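Local coordinates for HNH nuclease domain-containing protein (Streptomyces coelicolor, PDB 5ZMO) that recognises phosphorothioated DNA through its sulfur-binding domain, the piece described here, and is probably a type IV restriction endonuclease of the HNH family, at residues A[48-53]-A[76-81]; A[55-60]-A[72-77]; A[94-99]-A[103-108]. All coordinates share one frame; numbering follows the deposited sequence. Where two conformers were deposited one is given.

Contact 1 (A[48-53]-A[76-81]); sequences QPWSTT and YPFWAL. With nucleotides of chain B.
Phe78 lays one ring face over the edge of the Trp50 indole, whose CE3 stands 3.6 Å above the phenyl plane and over its centre. The pair is a T-shaped (edge-to-face) stack: the centroid of the six-membered indole ring lies 5.0 Å from that of Phe78, with the planes at 65°. CG of Phe78 is anti to its backbone N (chi1 -173°), which carries the ring out from helix 70-83 until its CZ comes 3.8 Å from Trp50 CB. Thr53, one turn further along helix 50-63, adds its methyl, CG2 lying 4.1 Å from Phe78 CD1. Two helices of the sulfur-binding domain thus meet through aromatic side chains, near the point where strand 47-49 runs into helix 50-63 with Pro49 as N-cap residue. A threonine suits this first turn because its hydroxyl can turn back while its methyl touches the phenyl ring obliquely: Thr53 OG1 donates to Pro49 O at 3.0 Å, and the same oxygen also takes the backbone N of Thr53. Indole NE1 of Trp50 is satisfied by Asn110. On another side of helix 70-83, Tyr76 OH accepts a hydrogen bond from N4 of cytosine DC5 of chain B, at 3.2 Å.

Contact 2 (A[55-60]-A[72-77]); sequences DAVAPL and DGVRYP. With nucleotides of chain B.
Val74 reaches from helix 70-83 to Val57 and Ala58 of helix 50-63, in a buried helix-helix packing within the sulfur-binding domain. Its two methyls divide the work. CG1 meets the isopropyl group of Val57, lying 4.0 Å from Val57 CG1, while CG2 settles against the backbone of Ala58, 3.6 Å from Ala58 N. The small alanine suits this place: its methyl touches Val74 CG2 yet leaves room for that methyl to reach the main chain, and the CA atoms of Ala58 and Val74 come within 6.1 Å. A branched valine fits here because CG1 lies anti to the backbone N (chi1 -157°) and CG2 anti to the carbonyl carbon, spreading the methyls over two neighbouring residues. Trp35 of helix 28-41 also packs on Val57. Beyond Val74 on the same helix, Arg75 points another way, packing on Leu106 and Leu109 and making a long, weak ion pair to a DNA phosphate; its NE and NH1 grip a single carboxylate oxygen of Asp72 side-on, a pairing that would limit rotation of the guanidinium. One guanidinium face lies against the ring of Tyr76. Asp72 OD1 receives Arg75 NH1 on its syn side at 2.7 Å and Arg75 NE from above the carboxylate plane at 2.8 Å.

Contact 3 (A[94-99]-A[103-108]); sequences ELTLTS and RPTLES. With nucleotides of chain C; nucleotides of chain B.
Strands 97-98 and 103-104 form an antiparallel beta hairpin in which Thr98 N donates to Arg103 O at 2.8 Å and, past the non-hydrogen-bonded pair Leu97-Pro104, Thr105 N donates to Thr96 O at 2.9 Å, both nearly straight. Proline suits position 104, where its missing N-H costs no cross-strand bond; its CB packs beside Leu95 CD1. Thr105 then N-caps helix 106-112, its OG1 accepting from Ser108 N at 2.9 Å. At this helix start Leu106 N and Glu107 N donate to the phosphate of DC2 of chain C, and Thr98 OG1 donates to DG3 OP2 of chain C at 2.8 Å. Arg103 bends at chi3 (85°), bringing its guanidinium between Ser99 CB on one face and N4 of DC5 of chain B on the other. Arg103 NH1 points, in the guanidinium plane, at N7 of DG3 of chain C, 3.2 Å away, while NH2 bonds O6 of a modified base. With the guanidinium cut back to an alanine here, O6 would probably lose its bond from the protein, N7 its neighbour, and a gap would open beside Ser99. Two backbone amides and a threonine hydroxyl thus hold two neighbouring phosphates while the arginine meets base edges, as expected of a DNA-binding element.

How the contacts relate
Contacts 1 and 2 join the same pair, helix 50-63 and helix 70-83, at buried positions whose centres lie about 8 Å apart; the indole of Trp50 packs on Arg75 and so bridges them. Contact 1 is aromatic, contact 2 aliphatic with a closer backbone approach, and neither has a hydrogen bond between its segments. Contact 3, its centre about 19 Å from that of the chain, is peripheral yet largely buried once the DNA is counted, and is built instead on main-chain bonds. Helix 70-83 meets it in two ways: Trp79 packs on the hydrocarbon of Pro104 and Leu95, while Tyr76 and Arg75 lie beside Arg103.

Contact 1 (A[48-53]-A[76-81])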
loop_
_atom_site.group_PDB
_atom_site.type_symbol
_atom_site.label_atom_id
_atom_site.label_comp_id
_atom_site.label_asym_id
_atom_site.label_seq_id
_atom_site.Cartn_x
_atom_site.Cartn_y
_atom_site.Cartn_z
ATOM N N GLN A 48 -5.275 -7.743 6.902
ATOM C CA GLN A 48 -4.170 -8.012 7.799
ATOM C C GLN A 48 -4.144 -6.941 8.837
ATOM O O GLN A 48 -4.415 -5.803 8.512
ATOM C CB GLN A 48 -2.859 -8.029 7.012
ATOM C CG GLN A 48 -2.825 -9.164 5.977
ATOM C CD GLN A 48 -1.420 -9.593 5.596
ATOM O OE1 GLN A 48 -0.732 -10.257 6.380
ATOM N NE2 GLN A 48 -1.002 -9.267 4.362
ATOM N N PRO A 49 -3.819 -7.298 10.080
ATOM C CA PRO A 49 -3.795 -6.239 11.117
ATOM C C PRO A 49 -2.802 -5.058 10.846
ATOM O O PRO A 49 -1.739 -5.237 10.244
ATOM C CB PRO A 49 -3.368 -6.986 12.376
ATOM C CG PRO A 49 -3.531 -8.483 12.103
ATOM C CD PRO A 49 -3.405 -8.619 10.616
ATOM N N TRP A 50 -3.176 -3.857 11.310
ATOM C CA TRP A 50 -2.215 -2.758 11.352
ATOM C C TRP A 50 -0.817 -3.147 11.847
ATOM O O TRP A 50 0.190 -2.781 11.212
ATOM C CB TRP A 50 -2.760 -1.603 12.180
ATOM C CG TRP A 50 -1.791 -0.665 12.689
ATOM C CD1 TRP A 50 -1.386 -0.487 14.009
ATOM C CD2 TRP A 50 -0.960 0.227 11.909
ATOM N NE1 TRP A 50 -0.428 0.464 14.081
ATOM C CE2 TRP A 50 -0.168 0.953 12.820
ATOM C CE3 TRP A 50 -0.896 0.540 10.545
ATOM C CZ2 TRP A 50 0.739 1.929 12.410
ATOM C CZ3 TRP A 50 0.070 1.511 10.114
ATOM C CH2 TRP A 50 0.859 2.187 11.060
ATOM N N SER A 51 -0.737 -3.844 12.978
ATOM C CA SER A 51 0.537 -4.194 13.550
ATOM C C SER A 51 1.393 -5.048 12.586
ATOM O O SER A 51 2.604 -4.761 12.360
ATOM C CB SER A 51 0.322 -4.855 14.917
ATOM O OG SER A 51 -0.429 -6.065 14.746
ATOM N N THR A 52 0.770 -6.022 11.915
ATOM C CA THR A 52 1.519 -6.853 10.980
ATOM C C THR A 52 1.959 -6.027 9.770
ATOM O O THR A 52 3.062 -6.172 9.291
ATOM C CB THR A 52 0.611 -7.946 10.422
ATOM O OG1 THR A 52 0.049 -8.623 11.535
ATOM C CG2 THR A 52 1.398 -8.883 9.532
ATOM N N THR A 53 1.096 -5.119 9.360
ATOM C CA THR A 53 1.297 -4.378 8.114
ATOM C C THR A 53 2.412 -3.358 8.399
ATOM O O THR A 53 3.319 -3.205 7.594
ATOM C CB THR A 53 0.012 -3.653 7.652
ATOM O OG1 THR A 53 -1.005 -4.625 7.401
ATOM C CG2 THR A 53 0.262 -2.830 6.402
ATOM N N TYR A 76 0.098 6.874 7.073
ATOM C CA TYR A 76 -0.540 7.830 6.124
ATOM C C TYR A 76 -1.308 7.102 4.981
ATOM O O TYR A 76 -2.502 7.279 4.884
ATOM C CB TYR A 76 0.439 8.818 5.592
ATOM C CG TYR A 76 0.845 9.845 6.650
ATOM C CD1 TYR A 76 -0.085 10.736 7.161
ATOM C CD2 TYR A 76 2.152 9.915 7.097
ATOM C CE1 TYR A 76 0.285 11.675 8.078
ATOM C CE2 TYR A 76 2.522 10.776 8.111
ATOM C CZ TYR A 76 1.591 11.677 8.576
ATOM O OH TYR A 76 1.939 12.612 9.534
ATOM N N PRO A 77 -0.648 6.195 4.240
ATOM C CA PRO A 77 -1.357 5.460 3.134
ATOM C C PRO A 77 -2.318 4.402 3.671
ATOM O O PRO A 77 -3.290 4.086 3.007
ATOM C CB PRO A 77 -0.219 4.823 2.319
ATOM C CG PRO A 77 0.901 4.712 3.318
ATOM C CD PRO A 77 0.806 5.954 4.217
ATOM N N PHE A 78 -2.041 3.861 4.853
ATOM C CA PHE A 78 -2.894 2.852 5.501
ATOM C C PHE A 78 -4.305 3.347 5.644
ATOM O O PHE A 78 -5.249 2.572 5.568
ATOM C CB PHE A 78 -2.303 2.451 6.832
ATOM C CG PHE A 78 -2.983 1.314 7.494
ATOM C CD1 PHE A 78 -2.636 0.008 7.163
ATOM C CD2 PHE A 78 -3.970 1.535 8.438
ATOM C CE1 PHE A 78 -3.241 -1.056 7.818
ATOM C CE2 PHE A 78 -4.584 0.498 9.070
ATOM C CZ PHE A 78 -4.229 -0.830 8.740
ATOM N N TRP A 79 -4.433 4.647 5.852
ATOM C CA TRP A 79 -5.740 5.322 5.843
ATOM C C TRP A 79 -6.144 5.989 4.565
ATOM O O TRP A 79 -7.274 5.808 4.094
ATOM C CB TRP A 79 -5.702 6.402 6.950
ATOM C CG TRP A 79 -7.070 7.071 7.196
ATOM C CD1 TRP A 79 -7.388 8.373 6.898
ATOM C CD2 TRP A 79 -8.181 6.538 7.888
ATOM N NE1 TRP A 79 -8.679 8.625 7.258
ATOM C CE2 TRP A 79 -9.178 7.556 7.921
ATOM C CE3 TRP A 79 -8.464 5.312 8.460
ATOM C CZ2 TRP A 79 -10.409 7.358 8.488
ATOM C CZ3 TRP A 79 -9.714 5.123 9.042
ATOM C CH2 TRP A 79 -10.651 6.144 9.046
ATOM N N ALA A 80 -5.222 6.683 3.913
ATOM C CA ALA A 80 -5.519 7.494 2.731
ATOM C C ALA A 80 -5.930 6.704 1.524
ATOM O O ALA A 80 -6.689 7.193 0.712
ATOM C CB ALA A 80 -4.366 8.370 2.364
ATOM N N LEU A 81 -5.419 5.484 1.377
ATOM C CA LEU A 81 -5.890 4.633 0.292
ATOM C C LEU A 81 -7.422 4.299 0.297
ATOM O O LEU A 81 -8.015 3.943 -0.759
ATOM C CB LEU A 81 -5.088 3.344 0.281
ATOM C CG LEU A 81 -3.839 3.079 -0.561
ATOM C CD1 LEU A 81 -3.528 3.959 -1.758
ATOM C CD2 LEU A 81 -2.686 2.460 0.122
ATOM P P DC B 5 6.399 13.777 4.216
ATOM O OP1 DC B 5 7.453 13.852 3.186
ATOM O OP2 DC B 5 6.465 12.951 5.421
ATOM O "O5'" DC B 5 6.096 15.254 4.739
ATOM C "C5'" DC B 5 5.979 16.317 3.802
ATOM C "C4'" DC B 5 6.058 17.631 4.540
ATOM O "O4'" DC B 5 4.877 17.879 5.329
ATOM C "C3'" DC B 5 7.238 17.779 5.499
ATOM O "O3'" DC B 5 7.661 19.158 5.375
ATOM C "C2'" DC B 5 6.608 17.526 6.867
ATOM C "C1'" DC B 5 5.193 18.074 6.717
ATOM N N1 DC B 5 4.122 17.437 7.520
ATOM C C2 DC B 5 3.225 18.208 8.252
ATOM O O2 DC B 5 3.413 19.438 8.348
ATOM N N3 DC B 5 2.219 17.595 8.924
ATOM C C4 DC B 5 2.103 16.266 8.882
ATOM N N4 DC B 5 1.087 15.710 9.539
ATOM C C5 DC B 5 2.982 15.462 8.110
ATOM C C6 DC B 5 3.977 16.076 7.470
#

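Contact 2 (A[55-60]-A[72-77])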
loop_
_atom_site.group_PDB
_atom_site.type_symbol
_atom_site.label_atom_id
_atom_site.label_comp_id
_atom_site.label_asym_id
_atom_site.label_seq_id
_atom_site.Cartn_x
_atom_site.Cartn_y
_atom_site.Cartn_z
ATOM N N ASP A 55 4.730 -3.529 10.627
ATOM C CA ASP A 55 6.012 -4.215 10.747
ATOM C C ASP A 55 6.617 -4.723 9.458
ATOM O O ASP A 55 7.834 -4.646 9.314
ATOM C CB ASP A 55 5.982 -5.296 11.831
ATOM C CG ASP A 55 5.804 -4.696 13.271
ATOM O OD1 ASP A 55 5.958 -3.466 13.526
ATOM O OD2 ASP A 55 5.591 -5.480 14.220
ATOM N N ALA A 56 5.790 -5.151 8.504
ATOM C CA ALA A 56 6.227 -5.529 7.216
ATOM C C ALA A 56 6.661 -4.355 6.350
ATOM O O ALA A 56 7.654 -4.422 5.599
ATOM C CB ALA A 56 5.128 -6.307 6.502
ATOM N N VAL A 57 5.908 -3.264 6.430
ATOM C CA VAL A 57 6.043 -2.229 5.441
ATOM C C VAL A 57 6.974 -1.106 5.880
ATOM O O VAL A 57 7.639 -0.476 5.046
ATOM C CB VAL A 57 4.668 -1.683 4.970
ATOM C CG1 VAL A 57 4.861 -0.587 3.912
ATOM C CG2 VAL A 57 3.858 -2.781 4.362
ATOM N N ALA A 58 7.081 -0.892 7.173
ATOM C CA ALA A 58 7.938 0.200 7.689
ATOM C C ALA A 58 9.380 0.158 7.146
ATOM O O ALA A 58 9.944 1.204 6.739
ATOM C CB ALA A 58 7.928 0.258 9.242
ATOM N N PRO A 59 10.034 -1.013 7.207
ATOM C CA PRO A 59 11.394 -1.022 6.677
ATOM C C PRO A 59 11.492 -0.845 5.167
ATOM O O PRO A 59 12.498 -0.315 4.708
ATOM C CB PRO A 59 11.908 -2.474 6.959
ATOM C CG PRO A 59 10.833 -3.191 7.637
ATOM C CD PRO A 59 9.631 -2.312 7.819
ATOM N N LEU A 60 10.466 -1.244 4.418
ATOM C CA LEU A 60 10.399 -0.916 2.966
ATOM C C LEU A 60 10.196 0.569 2.675
ATOM O O LEU A 60 10.744 1.119 1.699
ATOM C CB LEU A 60 9.327 -1.715 2.243
ATOM C CG LEU A 60 9.304 -3.199 2.465
ATOM C CD1 LEU A 60 8.038 -3.843 1.882
ATOM C CD2 LEU A 60 10.571 -3.848 1.834
ATOM N N ASP A 72 5.857 5.884 11.247
ATOM C CA ASP A 72 5.162 7.135 11.066
ATOM C C ASP A 72 4.707 7.275 9.620
ATOM O O ASP A 72 3.657 7.827 9.379
ATOM C CB ASP A 72 6.063 8.319 11.456
ATOM C CG ASP A 72 5.328 9.665 11.367
ATOM O OD1 ASP A 72 4.313 9.816 12.054
ATOM O OD2 ASP A 72 5.806 10.518 10.598
ATOM N N GLY A 73 5.494 6.814 8.679
ATOM C CA GLY A 73 5.250 6.805 7.288
ATOM C C GLY A 73 4.077 5.949 6.869
ATOM O O GLY A 73 3.182 6.423 6.163
ATOM N N VAL A 74 4.089 4.661 7.256
ATOM C CA VAL A 74 3.036 3.694 6.832
ATOM C C VAL A 74 1.589 4.092 7.229
ATOM O O VAL A 74 0.620 3.725 6.506
ATOM C CB VAL A 74 3.160 2.229 7.370
ATOM C CG1 VAL A 74 2.405 1.297 6.430
ATOM C CG2 VAL A 74 4.551 1.673 7.438
ATOM N N ARG A 75 1.419 4.791 8.354
ATOM C CA ARG A 75 0.112 5.132 8.857
ATOM C C ARG A 75 -0.634 6.035 7.821
ATOM O O ARG A 75 -1.866 5.903 7.695
ATOM C CB ARG A 75 0.147 5.741 10.247
ATOM C CG ARG A 75 0.803 7.068 10.325
ATOM C CD ARG A 75 1.200 7.360 11.748
ATOM N NE ARG A 75 1.768 8.686 11.832
ATOM C CZ ARG A 75 1.112 9.801 12.171
ATOM N NH1 ARG A 75 1.816 10.921 12.225
ATOM N NH2 ARG A 75 -0.162 9.810 12.468
ATOM N N TYR A 76 0.098 6.874 7.073
ATOM C CA TYR A 76 -0.540 7.830 6.124
ATOM C C TYR A 76 -1.308 7.102 4.981
ATOM O O TYR A 76 -2.502 7.279 4.884
ATOM C CB TYR A 76 0.439 8.818 5.592
ATOM C CG TYR A 76 0.845 9.845 6.650
ATOM C CD1 TYR A 76 -0.085 10.736 7.161
ATOM C CD2 TYR A 76 2.152 9.915 7.097
ATOM C CE1 TYR A 76 0.285 11.675 8.078
ATOM C CE2 TYR A 76 2.522 10.776 8.111
ATOM C CZ TYR A 76 1.591 11.677 8.576
ATOM O OH TYR A 76 1.939 12.612 9.534
ATOM N N PRO A 77 -0.648 6.195 4.240
ATOM C CA PRO A 77 -1.357 5.460 3.134
ATOM C C PRO A 77 -2.318 4.402 3.671
ATOM O O PRO A 77 -3.290 4.086 3.007
ATOM C CB PRO A 77 -0.219 4.823 2.319
ATOM C CG PRO A 77 0.901 4.712 3.318
ATOM C CD PRO A 77 0.806 5.954 4.217
ATOM P P DC B 5 6.399 13.777 4.216
ATOM O OP1 DC B 5 7.453 13.852 3.186
ATOM O OP2 DC B 5 6.465 12.951 5.421
ATOM O "O5'" DC B 5 6.096 15.254 4.739
ATOM C "C5'" DC B 5 5.979 16.317 3.802
ATOM C "C4'" DC B 5 6.058 17.631 4.540
ATOM O "O4'" DC B 5 4.877 17.879 5.329
ATOM C "C3'" DC B 5 7.238 17.779 5.499
ATOM O "O3'" DC B 5 7.661 19.158 5.375
ATOM C "C2'" DC B 5 6.608 17.526 6.867
ATOM C "C1'" DC B 5 5.193 18.074 6.717
ATOM N N1 DC B 5 4.122 17.437 7.520
ATOM C C2 DC B 5 3.225 18.208 8.252
ATOM O O2 DC B 5 3.413 19.438 8.348
ATOM N N3 DC B 5 2.219 17.595 8.924
ATOM C C4 DC B 5 2.103 16.266 8.882
ATOM N N4 DC B 5 1.087 15.710 9.539
ATOM C C5 DC B 5 2.982 15.462 8.110
ATOM C C6 DC B 5 3.977 16.076 7.470
#

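Contact 3 (A[94-99]-A[103-108])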
loop_
_atom_site.group_PDB
_atom_site.type_symbol
_atom_site.label_atom_id
_atom_site.label_comp_id
_atom_site.label_asym_id
_atom_site.label_seq_id
_atom_site.Cartn_x
_atom_site.Cartn_y
_atom_site.Cartn_z
ATOM N N GLU A 94 -14.247 2.894 15.173
ATOM C CA GLU A 94 -13.637 2.739 16.488
ATOM C C GLU A 94 -12.408 3.614 16.729
ATOM O O GLU A 94 -11.985 3.776 17.869
ATOM C CB GLU A 94 -13.312 1.284 16.785
ATOM C CG GLU A 94 -14.535 0.332 16.728
ATOM C CD GLU A 94 -15.793 0.867 17.464
ATOM O OE1 GLU A 94 -16.925 0.795 16.903
ATOM O OE2 GLU A 94 -15.640 1.391 18.604
ATOM N N LEU A 95 -11.830 4.147 15.670
ATOM C CA LEU A 95 -10.577 4.887 15.739
ATOM C C LEU A 95 -10.871 6.313 16.214
ATOM O O LEU A 95 -11.970 6.851 15.995
ATOM C CB LEU A 95 -9.840 4.852 14.370
ATOM C CG LEU A 95 -9.444 3.437 13.847
ATOM C CD1 LEU A 95 -8.958 3.460 12.410
ATOM C CD2 LEU A 95 -8.366 2.831 14.711
ATOM N N THR A 96 -9.887 6.949 16.819
ATOM C CA THR A 96 -9.962 8.378 17.114
ATOM C C THR A 96 -9.288 9.196 16.006
ATOM O O THR A 96 -8.117 8.949 15.692
ATOM C CB THR A 96 -9.311 8.634 18.497
ATOM O OG1 THR A 96 -10.046 7.852 19.441
ATOM C CG2 THR A 96 -9.381 10.154 18.881
ATOM N N LEU A 97 -9.990 10.172 15.409
ATOM C CA LEU A 97 -9.393 10.961 14.360
ATOM C C LEU A 97 -8.753 12.217 14.918
ATOM O O LEU A 97 -9.188 12.737 15.939
ATOM C CB LEU A 97 -10.434 11.385 13.334
ATOM C CG LEU A 97 -11.212 10.276 12.645
ATOM C CD1 LEU A 97 -12.161 10.859 11.623
ATOM C CD2 LEU A 97 -10.253 9.311 11.996
ATOM N N THR A 98 -7.763 12.716 14.219
ATOM C CA THR A 98 -7.129 13.997 14.533
ATOM C C THR A 98 -6.997 14.863 13.298
ATOM O O THR A 98 -7.264 14.425 12.180
ATOM C CB THR A 98 -5.779 13.764 15.252
ATOM O OG1 THR A 98 -5.197 15.026 15.669
ATOM C CG2 THR A 98 -4.792 12.979 14.378
ATOM N N SER A 99 -6.671 16.125 13.509
ATOM C CA SER A 99 -6.323 17.072 12.459
ATOM C C SER A 99 -7.499 17.274 11.540
ATOM O O SER A 99 -7.441 17.067 10.304
ATOM C CB SER A 99 -4.976 16.696 11.799
ATOM O OG SER A 99 -4.570 17.604 10.778
ATOM N N ARG A 103 -7.069 11.932 9.656
ATOM C CA ARG A 103 -6.432 10.607 9.944
ATOM C C ARG A 103 -6.702 10.132 11.361
ATOM O O ARG A 103 -6.929 10.939 12.265
ATOM C CB ARG A 103 -4.898 10.714 9.717
ATOM C CG ARG A 103 -4.181 11.561 10.803
ATOM C CD ARG A 103 -2.744 11.985 10.528
ATOM N NE ARG A 103 -2.715 13.182 9.756
ATOM C CZ ARG A 103 -2.395 14.390 10.165
ATOM N NH1 ARG A 103 -1.956 14.690 11.395
ATOM N NH2 ARG A 103 -2.462 15.316 9.276
ATOM N N PRO A 104 -6.637 8.829 11.593
ATOM C CA PRO A 104 -6.606 8.298 12.897
ATOM C C PRO A 104 -5.279 8.582 13.605
ATOM O O PRO A 104 -4.202 8.707 12.986
ATOM C CB PRO A 104 -6.735 6.781 12.669
ATOM C CG PRO A 104 -6.161 6.553 11.303
ATOM C CD PRO A 104 -6.468 7.782 10.542
ATOM N N THR A 105 -5.369 8.704 14.916
ATOM C CA THR A 105 -4.136 8.861 15.718
ATOM C C THR A 105 -3.383 7.548 15.646
ATOM O O THR A 105 -3.987 6.466 15.596
ATOM C CB THR A 105 -4.396 9.141 17.202
ATOM O OG1 THR A 105 -5.196 8.076 17.737
ATOM C CG2 THR A 105 -5.153 10.475 17.414
ATOM N N LEU A 106 -2.047 7.656 15.693
ATOM C CA LEU A 106 -1.225 6.461 15.834
ATOM C C LEU A 106 -1.602 5.699 17.108
ATOM O O LEU A 106 -1.592 4.460 17.127
ATOM C CB LEU A 106 0.265 6.797 15.845
ATOM C CG LEU A 106 1.227 5.614 15.912
ATOM C CD1 LEU A 106 0.971 4.727 14.718
ATOM C CD2 LEU A 106 2.668 6.049 15.756
ATOM N N GLU A 107 -1.949 6.430 18.177
ATOM C CA GLU A 107 -2.320 5.746 19.430
ATOM C C GLU A 107 -3.565 4.827 19.269
ATOM O O GLU A 107 -3.594 3.681 19.788
ATOM C CB GLU A 107 -2.565 6.761 20.525
ATOM C CG GLU A 107 -3.206 6.197 21.795
ATOM C CD GLU A 107 -3.777 7.299 22.653
ATOM O OE1 GLU A 107 -5.015 7.519 22.614
ATOM O OE2 GLU A 107 -2.973 7.972 23.332
ATOM N N SER A 108 -4.570 5.323 18.534
ATOM C CA SER A 108 -5.816 4.564 18.292
ATOM C C SER A 108 -5.605 3.453 17.286
ATOM O O SER A 108 -6.238 2.412 17.417
ATOM C CB SER A 108 -7.018 5.443 17.907
ATOM O OG SER A 108 -7.031 5.985 16.556
ATOM P P DC C 2 -0.821 10.628 17.402
ATOM O OP1 DC C 2 -0.847 9.414 18.285
ATOM O OP2 DC C 2 -1.107 10.438 15.993
ATOM O "O5'" DC C 2 -1.608 11.917 17.970
ATOM C "C5'" DC C 2 -1.530 12.330 19.378
ATOM C "C4'" DC C 2 -1.906 13.779 19.661
ATOM O "O4'" DC C 2 -0.785 14.702 19.559
ATOM C "C3'" DC C 2 -3.025 14.429 18.855
ATOM O "O3'" DC C 2 -3.722 15.394 19.652
ATOM C "C2'" DC C 2 -2.283 15.266 17.828
ATOM C "C1'" DC C 2 -1.029 15.714 18.561
ATOM N N1 DC C 2 0.172 15.763 17.702
ATOM C C2 DC C 2 0.901 16.954 17.519
ATOM O O2 DC C 2 0.460 18.024 17.993
ATOM N N3 DC C 2 2.050 16.912 16.798
ATOM C C4 DC C 2 2.500 15.741 16.322
ATOM N N4 DC C 2 3.627 15.734 15.613
ATOM C C5 DC C 2 1.778 14.528 16.497
ATOM C C6 DC C 2 0.642 14.581 17.197
ATOM P P DG C 3 -5.070 16.024 19.183
ATOM O OP1 DG C 3 -5.712 16.642 20.367
ATOM O OP2 DG C 3 -5.804 15.020 18.358
ATOM O "O5'" DG C 3 -4.722 17.229 18.189
ATOM C "C5'" DG C 3 -4.199 18.494 18.682
ATOM C "C4'" DG C 3 -3.723 19.365 17.543
ATOM O "O4'" DG C 3 -2.527 18.777 16.973
ATOM C "C3'" DG C 3 -4.720 19.525 16.387
ATOM O "O3'" DG C 3 -4.643 20.856 15.897
ATOM C "C2'" DG C 3 -4.191 18.560 15.347
ATOM C "C1'" DG C 3 -2.703 18.723 15.558
ATOM N N9 DG C 3 -1.869 17.645 15.027
ATOM C C8 DG C 3 -2.156 16.306 14.923
ATOM N N7 DG C 3 -1.191 15.614 14.380
ATOM C C5 DG C 3 -0.213 16.556 14.103
ATOM C C6 DG C 3 1.062 16.407 13.511
ATOM O O6 DG C 3 1.596 15.382 13.080
ATOM N N1 DG C 3 1.718 17.626 13.405
ATOM C C2 DG C 3 1.244 18.825 13.887
ATOM N N2 DG C 3 2.008 19.893 13.674
ATOM N N3 DG C 3 0.054 18.979 14.434
ATOM C C4 DG C 3 -0.616 17.813 14.510
ATOM P P DC B 5 6.399 13.777 4.216
ATOM O OP1 DC B 5 7.453 13.852 3.186
ATOM O OP2 DC B 5 6.465 12.951 5.421
ATOM O "O5'" DC B 5 6.096 15.254 4.739
ATOM C "C5'" DC B 5 5.979 16.317 3.802
ATOM C "C4'" DC B 5 6.058 17.631 4.540
ATOM O "O4'" DC B 5 4.877 17.879 5.329
ATOM C "C3'" DC B 5 7.238 17.779 5.499
ATOM O "O3'" DC B 5 7.661 19.158 5.375
ATOM C "C2'" DC B 5 6.608 17.526 6.867
ATOM C "C1'" DC B 5 5.193 18.074 6.717
ATOM N N1 DC B 5 4.122 17.437 7.520
ATOM C C2 DC B 5 3.225 18.208 8.252
ATOM O O2 DC B 5 3.413 19.438 8.348
ATOM N N3 DC B 5 2.219 17.595 8.924
ATOM C C4 DC B 5 2.103 16.266 8.882
ATOM N N4 DC B 5 1.087 15.710 9.539
ATOM C C5 DC B 5 2.982 15.462 8.110
ATOM C C6 DC B 5 3.977 16.076 7.470
#